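Local coordinates for ATP-dependent Clp protease proteolytic subunit (Listeria monocytogenes, PDB 4JCQ), which probably cleaves misfolded and other proteins into short peptides as the serine-protease component of an ATP-dependent Clp machine, at residues Ile19-Val24 against Leu45-Asp51; Leu42-Glu46 against Met73-Pro79; Arg112-His116 against Ala173-Val179. All coordinates share one frame; numbering follows the deposited sequence.

Contact 1. Residues Ile19-Val24 against Leu45-Asp51; sequences IDTRTV and LESISND
Arg-22 and Leu-45 meet within the beta-alpha-beta unit of strand 23-27, helix 32-48 and strand 53-59, part of the ClpP/crotonase fold. Arg-22 stands in the turn between helix 14-20 and the first strand. Its side chain reaches to the C-terminal end of helix 32-48. The chain bends at chi2 (-133°) and again at chi3 (-27°), which carries the guanidinium to the backbone there. NH1 and NH2 approach end-on and both bond to one atom, Leu-45 O. The Arg-22 NH2 to Leu-45 O bond is 2.8 Å. The second, from Arg-22 NH1 to Leu-45 O, is longer at 3.2 Å and more bent. The carbonyl oxygen lies close to the guanidinium plane, and the two nitrogens come from the same face of the carbonyl. Arg-22 NH1 also donates to Asp-51 O at 2.7 Å, an oxygen tilted 22° from the guanidinium plane. Ser-49 OG sits over the centre of one guanidinium face, 3.3 Å from Arg-22 NH2, at a poor angle for a bond. Arg-22 NE makes a weak bond to Pro-52 O. The Asp-51 carboxylate stays apart from the guanidinium; it is the main-chain oxygen of Asp-51 that bonds.

Side-chain packing completes the contact. A methyl of Leu-45, CD2, sits 3.5 Å from the main-chain Ile-19 O. Leu-45 CD1 lies 3.8 Å from Val-24 CG2, the two side chains running past each other in opposite directions. Ile-19 CG2 touches Ile-48 CD1 at 3.7 Å, with the side chains roughly perpendicular. Leu-14 and Lys-17 of a neighbouring subunit pack on these two isoleucines.

The positive group is thus held by main-chain oxygens. Leu-45 O is a carbonyl of the last helical turn, so the guanidinium probably also gains from the negative end of the helix dipole.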
loop_
_atom_site.group_PDB
_atom_site.type_symbol
_atom_site.label_atom_id
_atom_site.label_comp_id
_atom_site.label_asym_id
_atom_site.label_seq_id
_atom_site.Cartn_x
_atom_site.Cartn_y
_atom_site.Cartn_z
ATOM N N ILE H 19 -11.287 21.127 -2.680
ATOM C CA ILE H 19 -12.574 21.158 -1.986
ATOM C C ILE H 19 -13.334 22.463 -2.255
ATOM O O ILE H 19 -14.568 22.475 -2.273
ATOM C CB ILE H 19 -12.395 20.873 -0.469
ATOM C CG1 ILE H 19 -12.814 19.436 -0.140
ATOM C CG2 ILE H 19 -13.194 21.835 0.398
ATOM C CD1 ILE H 19 -11.804 18.376 -0.529
ATOM N N ASP H 20 -12.588 23.545 -2.490
ATOM C CA ASP H 20 -13.161 24.860 -2.792
ATOM C C ASP H 20 -13.932 24.899 -4.114
ATOM O O ASP H 20 -14.815 25.740 -4.295
ATOM C CB ASP H 20 -12.072 25.939 -2.793
ATOM C CG ASP H 20 -11.557 26.263 -1.397
ATOM O OD1 ASP H 20 -12.307 26.081 -0.413
ATOM O OD2 ASP H 20 -10.396 26.711 -1.286
ATOM N N THR H 21 -13.595 23.994 -5.031
ATOM C CA THR H 21 -14.286 23.899 -6.321
ATOM C C THR H 21 -15.684 23.294 -6.172
ATOM O O THR H 21 -16.519 23.422 -7.072
ATOM C CB THR H 21 -13.487 23.070 -7.350
ATOM O OG1 THR H 21 -13.392 21.710 -6.908
ATOM C CG2 THR H 21 -12.091 23.640 -7.543
ATOM N N ARG H 22 -15.924 22.656 -5.025
ATOM C CA ARG H 22 -17.162 21.914 -4.729
ATOM C C ARG H 22 -17.557 20.999 -5.895
ATOM O O ARG H 22 -18.680 21.056 -6.407
ATOM C CB ARG H 22 -18.321 22.842 -4.303
ATOM C CG ARG H 22 -17.903 24.221 -3.810
ATOM C CD ARG H 22 -18.565 24.678 -2.513
ATOM N NE ARG H 22 -19.887 24.109 -2.234
ATOM C CZ ARG H 22 -20.205 23.484 -1.102
ATOM N NH1 ARG H 22 -21.430 23.006 -0.921
ATOM N NH2 ARG H 22 -19.301 23.341 -0.137
ATOM N N THR H 23 -16.604 20.165 -6.307
ATOM C CA THR H 23 -16.780 19.243 -7.422
ATOM C C THR H 23 -16.569 17.803 -6.957
ATOM O O THR H 23 -15.637 17.511 -6.204
ATOM C CB THR H 23 -15.815 19.575 -8.583
ATOM O OG1 THR H 23 -16.038 20.924 -9.016
ATOM C CG2 THR H 23 -16.031 18.645 -9.762
ATOM N N VAL H 24 -17.452 16.915 -7.401
ATOM C CA VAL H 24 -17.356 15.490 -7.098
ATOM C C VAL H 24 -17.302 14.716 -8.413
ATOM O O VAL H 24 -18.092 14.972 -9.326
ATOM C CB VAL H 24 -18.550 15.008 -6.236
ATOM C CG1 VAL H 24 -18.492 13.503 -5.999
ATOM C CG2 VAL H 24 -18.583 15.748 -4.904
ATOM N N LEU H 45 -18.844 18.560 1.953
ATOM C CA LEU H 45 -19.167 19.792 1.229
ATOM C C LEU H 45 -20.397 20.499 1.800
ATOM O O LEU H 45 -20.439 21.731 1.857
ATOM C CB LEU H 45 -19.349 19.517 -0.268
ATOM C CG LEU H 45 -18.098 19.169 -1.085
ATOM C CD1 LEU H 45 -18.486 18.629 -2.452
ATOM C CD2 LEU H 45 -17.160 20.361 -1.221
ATOM N N GLU H 46 -21.385 19.714 2.227
ATOM C CA GLU H 46 -22.582 20.242 2.880
ATOM C C GLU H 46 -22.245 20.961 4.188
ATOM O O GLU H 46 -22.791 22.030 4.469
ATOM C CB GLU H 46 -23.597 19.123 3.141
ATOM C CG GLU H 46 -24.852 19.586 3.870
ATOM C CD GLU H 46 -25.790 18.455 4.242
ATOM O OE1 GLU H 46 -25.314 17.361 4.618
ATOM O OE2 GLU H 46 -27.015 18.674 4.169
ATOM N N SER H 47 -21.343 20.374 4.974
ATOM C CA SER H 47 -20.947 20.941 6.264
ATOM C C SER H 47 -20.175 22.256 6.127
ATOM O O SER H 47 -20.180 23.080 7.043
ATOM C CB SER H 47 -20.131 19.930 7.074
ATOM O OG SER H 47 -18.847 19.731 6.510
ATOM N N ILE H 48 -19.519 22.444 4.985
ATOM C CA ILE H 48 -18.746 23.658 4.722
ATOM C C ILE H 48 -19.657 24.842 4.378
ATOM O O ILE H 48 -19.558 25.902 5.001
ATOM C CB ILE H 48 -17.671 23.427 3.634
ATOM C CG1 ILE H 48 -16.600 22.461 4.155
ATOM C CG2 ILE H 48 -17.025 24.743 3.213
ATOM C CD1 ILE H 48 -15.721 21.862 3.079
ATOM N N SER H 49 -20.542 24.656 3.397
ATOM C CA SER H 49 -21.491 25.701 2.995
ATOM C C SER H 49 -22.717 25.140 2.276
ATOM O O SER H 49 -22.776 23.949 1.956
ATOM C CB SER H 49 -20.803 26.754 2.115
ATOM O OG SER H 49 -20.506 26.237 0.830
ATOM N N ASN H 50 -23.690 26.015 2.028
ATOM C CA ASN H 50 -24.886 25.673 1.262
ATOM C C ASN H 50 -24.740 25.963 -0.233
ATOM O O ASN H 50 -25.704 25.841 -0.990
ATOM C CB ASN H 50 -26.111 26.406 1.822
ATOM C CG ASN H 50 -26.584 25.835 3.146
ATOM O OD1 ASN H 50 -26.797 26.573 4.107
ATOM N ND2 ASN H 50 -26.756 24.518 3.202
ATOM N N ASP H 51 -23.531 26.346 -0.647
ATOM C CA ASP H 51 -23.223 26.615 -2.053
ATOM C C ASP H 51 -23.422 25.371 -2.926
ATOM O O ASP H 51 -23.254 24.249 -2.447
ATOM C CB ASP H 51 -21.787 27.135 -2.194
ATOM C CG ASP H 51 -21.625 28.567 -1.705
ATOM O OD1 ASP H 51 -20.467 29.026 -1.610
ATOM O OD2 ASP H 51 -22.641 29.238 -1.420
#

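Contact 2. Residues Leu42-Glu46 against Met73-Pro79; sequences LLLLE and MIKFIKP
With chi1 at 178° the Glu-46 chain leaves the helix on the side away from the backbone N, and its extended course carries the carboxylate to the backbone just after helix 64-76. Ile-77 has chi1 at 60°, which sets CG1 between the backbone N and the carbonyl carbon and turns CD1 to Leu-42. Glu-46 OE2 accepts from Lys-78 N at 3.0 Å, with an N-H...O angle of 160°. The N-H comes from above the carboxylate plane. Glu-46 OE1 rests 3.6 Å from Ile-77 CG2, and Glu-46 CG packs on Pro-79 CD at 3.7 Å, the side chains of Glu-46 and Pro-79 crossing at about a right angle.

These residues join two neighbouring helices of the ClpP fold, 32-48 and 64-76, and the turn leading to strand 81-86. Away from the carboxylate the contact is apolar and buried. Leu-42 sends CD2 to Ile-77 CD1 at 4.0 Å, while its CD1 lies 4.0 Å from Ile-74 CG1. Met-73 bends at chi2 and chi3, and its CE reaches Leu-43 CD2 at 3.9 Å. Arg-186 of a neighbouring subunit forms a salt bridge with Glu-46 through NE and OE2.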
loop_
_atom_site.group_PDB
_atom_site.type_symbol
_atom_site.label_atom_id
_atom_site.label_comp_id
_atom_site.label_asym_id
_atom_site.label_seq_id
_atom_site.Cartn_x
_atom_site.Cartn_y
_atom_site.Cartn_z
ATOM N N LEU H 42 -19.933 14.443 -0.262
ATOM C CA LEU H 42 -21.164 15.235 -0.246
ATOM C C LEU H 42 -21.491 15.783 1.143
ATOM O O LEU H 42 -21.918 16.932 1.274
ATOM C CB LEU H 42 -22.348 14.427 -0.792
ATOM C CG LEU H 42 -22.365 14.073 -2.285
ATOM C CD1 LEU H 42 -23.564 13.193 -2.607
ATOM C CD2 LEU H 42 -22.362 15.316 -3.167
ATOM N N LEU H 43 -21.285 14.959 2.169
ATOM C CA LEU H 43 -21.508 15.374 3.556
ATOM C C LEU H 43 -20.490 16.419 4.007
ATOM O O LEU H 43 -20.835 17.354 4.731
ATOM C CB LEU H 43 -21.493 14.165 4.498
ATOM C CG LEU H 43 -22.694 13.212 4.438
ATOM C CD1 LEU H 43 -22.360 11.883 5.099
ATOM C CD2 LEU H 43 -23.938 13.830 5.065
ATOM N N LEU H 44 -19.244 16.256 3.566
ATOM C CA LEU H 44 -18.175 17.204 3.867
ATOM C C LEU H 44 -18.456 18.567 3.228
ATOM O O LEU H 44 -18.337 19.599 3.889
ATOM C CB LEU H 44 -16.818 16.639 3.416
ATOM C CG LEU H 44 -15.466 17.303 3.728
ATOM C CD1 LEU H 44 -15.035 18.241 2.609
ATOM C CD2 LEU H 44 -15.429 18.004 5.083
ATOM N N LEU H 45 -18.844 18.560 1.953
ATOM C CA LEU H 45 -19.167 19.792 1.229
ATOM C C LEU H 45 -20.397 20.499 1.800
ATOM O O LEU H 45 -20.439 21.731 1.857
ATOM C CB LEU H 45 -19.349 19.517 -0.268
ATOM C CG LEU H 45 -18.098 19.169 -1.085
ATOM C CD1 LEU H 45 -18.486 18.629 -2.452
ATOM C CD2 LEU H 45 -17.160 20.361 -1.221
ATOM N N GLU H 46 -21.385 19.714 2.227
ATOM C CA GLU H 46 -22.582 20.242 2.880
ATOM C C GLU H 46 -22.245 20.961 4.188
ATOM O O GLU H 46 -22.791 22.030 4.469
ATOM C CB GLU H 46 -23.597 19.123 3.141
ATOM C CG GLU H 46 -24.852 19.586 3.870
ATOM C CD GLU H 46 -25.790 18.455 4.242
ATOM O OE1 GLU H 46 -25.314 17.361 4.618
ATOM O OE2 GLU H 46 -27.015 18.674 4.169
ATOM N N MET H 73 -28.652 10.403 -1.438
ATOM C CA MET H 73 -27.747 11.340 -0.760
ATOM C C MET H 73 -27.693 12.693 -1.468
ATOM O O MET H 73 -27.609 13.737 -0.815
ATOM C CB MET H 73 -26.336 10.756 -0.614
ATOM C CG MET H 73 -26.193 9.690 0.469
ATOM S SD MET H 73 -26.649 10.207 2.143
ATOM C CE MET H 73 -25.621 11.652 2.373
ATOM N N ILE H 74 -27.743 12.661 -2.800
ATOM C CA ILE H 74 -27.809 13.874 -3.618
ATOM C C ILE H 74 -29.049 14.701 -3.269
ATOM O O ILE H 74 -28.958 15.916 -3.093
ATOM C CB ILE H 74 -27.764 13.545 -5.132
ATOM C CG1 ILE H 74 -26.341 13.157 -5.552
ATOM C CG2 ILE H 74 -28.253 14.721 -5.972
ATOM C CD1 ILE H 74 -26.256 12.449 -6.890
ATOM N N LYS H 75 -30.195 14.033 -3.151
ATOM C CA LYS H 75 -31.448 14.697 -2.786
ATOM C C LYS H 75 -31.515 15.074 -1.303
ATOM O O LYS H 75 -32.194 16.036 -0.937
ATOM C CB LYS H 75 -32.654 13.831 -3.164
ATOM C CG LYS H 75 -32.915 13.750 -4.659
ATOM C CD LYS H 75 -34.321 13.252 -4.948
ATOM C CE LYS H 75 -34.646 13.362 -6.428
ATOM N NZ LYS H 75 -36.077 13.060 -6.708
ATOM N N PHE H 76 -30.806 14.319 -0.464
ATOM C CA PHE H 76 -30.834 14.508 0.990
ATOM C C PHE H 76 -30.137 15.790 1.451
ATOM O O PHE H 76 -30.676 16.529 2.277
ATOM C CB PHE H 76 -30.240 13.285 1.705
ATOM C CG PHE H 76 -30.206 13.406 3.204
ATOM C CD1 PHE H 76 -31.363 13.229 3.958
ATOM C CD2 PHE H 76 -29.012 13.684 3.866
ATOM C CE1 PHE H 76 -31.332 13.338 5.341
ATOM C CE2 PHE H 76 -28.976 13.793 5.248
ATOM C CZ PHE H 76 -30.137 13.619 5.987
ATOM N N ILE H 77 -28.943 16.040 0.920
ATOM C CA ILE H 77 -28.134 17.189 1.338
ATOM C C ILE H 77 -28.783 18.520 0.951
ATOM O O ILE H 77 -29.542 18.591 -0.017
ATOM C CB ILE H 77 -26.679 17.109 0.810
ATOM C CG1 ILE H 77 -26.649 17.057 -0.725
ATOM C CG2 ILE H 77 -25.957 15.914 1.427
ATOM C CD1 ILE H 77 -25.276 17.264 -1.332
ATOM N N LYS H 78 -28.487 19.564 1.723
ATOM C CA LYS H 78 -29.070 20.889 1.495
ATOM C C LYS H 78 -28.606 21.596 0.214
ATOM O O LYS H 78 -29.436 22.173 -0.488
ATOM C CB LYS H 78 -28.895 21.794 2.722
ATOM C CG LYS H 78 -30.045 21.701 3.717
ATOM C CD LYS H 78 -29.851 22.617 4.918
ATOM C CE LYS H 78 -29.075 21.928 6.029
ATOM N NZ LYS H 78 -29.012 22.752 7.267
ATOM N N PRO H 79 -27.290 21.553 -0.103
ATOM C CA PRO H 79 -26.834 22.222 -1.327
ATOM C C PRO H 79 -27.501 21.696 -2.601
ATOM O O PRO H 79 -27.801 20.504 -2.702
ATOM C CB PRO H 79 -25.336 21.905 -1.361
ATOM C CG PRO H 79 -24.968 21.676 0.062
ATOM C CD PRO H 79 -26.157 20.981 0.651
#

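Contact 3. Residues Arg112-His116 against Ala173-Val179; sequences RYMIH and AKDYGIV
Tyr-113 and Ile-115 pack against the end of helix 170-176 and the turn after it, within the ClpP/crotonase fold. They belong to strand 111-114 and the loop that leads to His-116, predicted to be an active-site residue.

One contact is a CH-pi interaction. Val-179 CG2 lies over one face of the Tyr-113 ring, 3.9 Å from its centroid and 30° off the normal. Val-179 CG2 is displaced toward the hydroxyl end, 3.5 Å from Tyr-113 CZ. Tyr-113 CG is anti to the carbonyl carbon (chi1 -67°), which turns the ring toward the helix end.

Polar bonds hold the two sides in shape. Gly-177, with positive phi, closes the helix in a Schellman motif. Ala-173 O accepts from both Ile-178 N and Val-179 N, which fixes the turn that presents these side chains. The Tyr-113 hydroxyl bonds to Ser-107 OG, and that of Tyr-176 bonds to Asp-161 OD2 on helix 155-162. Just beyond Ile-115, His-116 O is hydrogen-bonded to OG of Ser-91, the predicted nucleophile. This main-chain bond is consistent with the inactive form of the catalytic triad in this structure.

The remaining contacts are apolar packing. Ala-173 CB meets Tyr-113 CD2 at 3.6 Å, and Ile-178 CG2 meets Tyr-113 CD1 at 3.9 Å. Both methyls approach obliquely. Ile-178 also extends CD1 to Ile-115 CG2 at 3.7 Å. Ile-115 CD1 ends 3.5 Å from Tyr-176 OH, the two side chains coming from opposite directions.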
loop_
_atom_site.group_PDB
_atom_site.type_symbol
_atom_site.label_atom_id
_atom_site.label_comp_id
_atom_site.label_asym_id
_atom_site.label_seq_id
_atom_site.Cartn_x
_atom_site.Cartn_y
_atom_site.Cartn_z
ATOM N N ARG H 112 -22.715 9.355 -24.341
ATOM C CA ARG H 112 -23.890 8.559 -24.686
ATOM C C ARG H 112 -24.605 8.069 -23.425
ATOM O O ARG H 112 -23.986 7.917 -22.367
ATOM C CB ARG H 112 -23.538 7.398 -25.626
ATOM C CG ARG H 112 -22.294 6.607 -25.253
ATOM C CD ARG H 112 -22.112 5.420 -26.185
ATOM N NE ARG H 112 -20.953 4.608 -25.823
ATOM C CZ ARG H 112 -20.792 3.330 -26.160
ATOM N NH1 ARG H 112 -19.701 2.675 -25.785
ATOM N NH2 ARG H 112 -21.724 2.702 -26.865
ATOM N N TYR H 113 -25.910 7.841 -23.553
ATOM C CA TYR H 113 -26.783 7.524 -22.422
ATOM C C TYR H 113 -27.576 6.249 -22.686
ATOM O O TYR H 113 -28.030 6.018 -23.808
ATOM C CB TYR H 113 -27.749 8.689 -22.158
ATOM C CG TYR H 113 -27.067 9.947 -21.661
ATOM C CD1 TYR H 113 -27.079 10.279 -20.308
ATOM C CD2 TYR H 113 -26.394 10.796 -22.542
ATOM C CE1 TYR H 113 -26.446 11.423 -19.846
ATOM C CE2 TYR H 113 -25.757 11.941 -22.089
ATOM C CZ TYR H 113 -25.785 12.246 -20.739
ATOM O OH TYR H 113 -25.151 13.375 -20.284
ATOM N N MET H 114 -27.740 5.426 -21.652
ATOM C CA MET H 114 -28.560 4.213 -21.750
ATOM C C MET H 114 -29.314 3.967 -20.449
ATOM O O MET H 114 -28.702 3.848 -19.392
ATOM C CB MET H 114 -27.700 2.997 -22.110
ATOM C CG MET H 114 -28.501 1.712 -22.297
ATOM S SD MET H 114 -27.513 0.318 -22.859
ATOM C CE MET H 114 -26.539 -0.047 -21.400
ATOM N N ILE H 115 -30.640 3.884 -20.526
ATOM C CA ILE H 115 -31.441 3.709 -19.310
ATOM C C ILE H 115 -31.713 2.246 -18.941
ATOM O O ILE H 115 -32.359 1.979 -17.926
ATOM C CB ILE H 115 -32.757 4.527 -19.322
ATOM C CG1 ILE H 115 -33.780 3.937 -20.300
ATOM C CG2 ILE H 115 -32.480 6.001 -19.595
ATOM C CD1 ILE H 115 -35.202 4.360 -19.996
ATOM N N HIS H 116 -31.212 1.314 -19.751
ATOM C CA HIS H 116 -31.299 -0.117 -19.444
ATOM C C HIS H 116 -30.931 -0.390 -18.018
ATOM O O HIS H 116 -29.917 0.108 -17.529
ATOM C CB HIS H 116 -30.379 -0.927 -20.351
ATOM C CG HIS H 116 -30.309 -2.395 -19.991
ATOM N ND1 HIS H 116 -29.290 -2.921 -19.286
ATOM C CD2 HIS H 116 -31.189 -3.444 -20.253
ATOM C CE1 HIS H 116 -29.498 -4.241 -19.113
ATOM N NE2 HIS H 116 -30.661 -4.559 -19.706
ATOM N N ALA H 173 -30.747 11.987 -25.903
ATOM C CA ALA H 173 -30.923 12.006 -24.450
ATOM C C ALA H 173 -31.568 13.309 -23.985
ATOM O O ALA H 173 -32.319 13.325 -23.008
ATOM C CB ALA H 173 -29.590 11.786 -23.750
ATOM N N LYS H 174 -31.269 14.396 -24.697
ATOM C CA LYS H 174 -31.902 15.690 -24.460
ATOM C C LYS H 174 -33.387 15.638 -24.829
ATOM O O LYS H 174 -34.238 16.078 -24.056
ATOM C CB LYS H 174 -31.180 16.789 -25.247
ATOM C CG LYS H 174 -31.595 18.210 -24.894
ATOM C CD LYS H 174 -30.773 19.218 -25.682
ATOM C CE LYS H 174 -31.100 20.647 -25.286
ATOM N NZ LYS H 174 -32.446 21.081 -25.748
ATOM N N ASP H 175 -33.689 15.082 -26.002
ATOM C CA ASP H 175 -35.071 14.923 -26.465
ATOM C C ASP H 175 -35.879 13.987 -25.563
ATOM O O ASP H 175 -37.090 14.153 -25.413
ATOM C CB ASP H 175 -35.099 14.406 -27.908
ATOM C CG ASP H 175 -34.488 15.388 -28.902
ATOM O OD1 ASP H 175 -34.083 14.942 -29.995
ATOM O OD2 ASP H 175 -34.410 16.598 -28.599
ATOM N N TYR H 176 -35.194 13.012 -24.968
ATOM C CA TYR H 176 -35.812 12.029 -24.079
ATOM C C TYR H 176 -36.200 12.632 -22.727
ATOM O O TYR H 176 -37.080 12.112 -22.040
ATOM C CB TYR H 176 -34.854 10.853 -23.869
ATOM C CG TYR H 176 -35.515 9.560 -23.449
ATOM C CD1 TYR H 176 -36.022 8.674 -24.399
ATOM C CD2 TYR H 176 -35.615 9.214 -22.103
ATOM C CE1 TYR H 176 -36.622 7.482 -24.018
ATOM C CE2 TYR H 176 -36.209 8.024 -21.712
ATOM C CZ TYR H 176 -36.711 7.164 -22.673
ATOM O OH TYR H 176 -37.300 5.984 -22.288
ATOM N N GLY H 177 -35.540 13.726 -22.351
ATOM C CA GLY H 177 -35.786 14.382 -21.068
ATOM C C GLY H 177 -34.768 14.040 -19.992
ATOM O O GLY H 177 -34.951 14.390 -18.823
ATOM N N ILE H 178 -33.696 13.354 -20.383
ATOM C CA ILE H 178 -32.604 13.019 -19.463
ATOM C C ILE H 178 -31.691 14.231 -19.291
ATOM O O ILE H 178 -31.484 14.713 -18.174
ATOM C CB ILE H 178 -31.789 11.800 -19.959
ATOM C CG1 ILE H 178 -32.681 10.557 -20.057
ATOM C CG2 ILE H 178 -30.600 11.528 -19.042
ATOM C CD1 ILE H 178 -32.122 9.470 -20.956
ATOM N N VAL H 179 -31.158 14.722 -20.408
ATOM C CA VAL H 179 -30.284 15.892 -20.424
ATOM C C VAL H 179 -31.118 17.143 -20.691
ATOM O O VAL H 179 -31.972 17.142 -21.577
ATOM C CB VAL H 179 -29.192 15.755 -21.509
ATOM C CG1 VAL H 179 -28.329 17.010 -21.585
ATOM C CG2 VAL H 179 -28.328 14.528 -21.248
#

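Overall arrangement
Contacts 1 and 2 are neighbours, with centres 9 Å apart. Both use helix 32-48 and share Leu-45 and Glu-46, of which Leu-45 works in contact 1 and Glu-46 in contact 2. They touch directly where Asp-51 O lies 3.3 Å from Pro-79 CB. Contact 1 is only partly buried and rests on arginine bonds to main-chain oxygens. Contact 2 is mostly buried leucine, isoleucine and methionine packing, with one bond from a carboxylate to a main-chain N-H. Both reach a neighbouring subunit. Contact 3 lies on the opposite side of the chain's centre, about 28 Å from contact 1 and 25 Å from contact 2, between centres. It is buried, has apolar and aromatic packing between its segments, and includes the predicted active-site histidine, His-116.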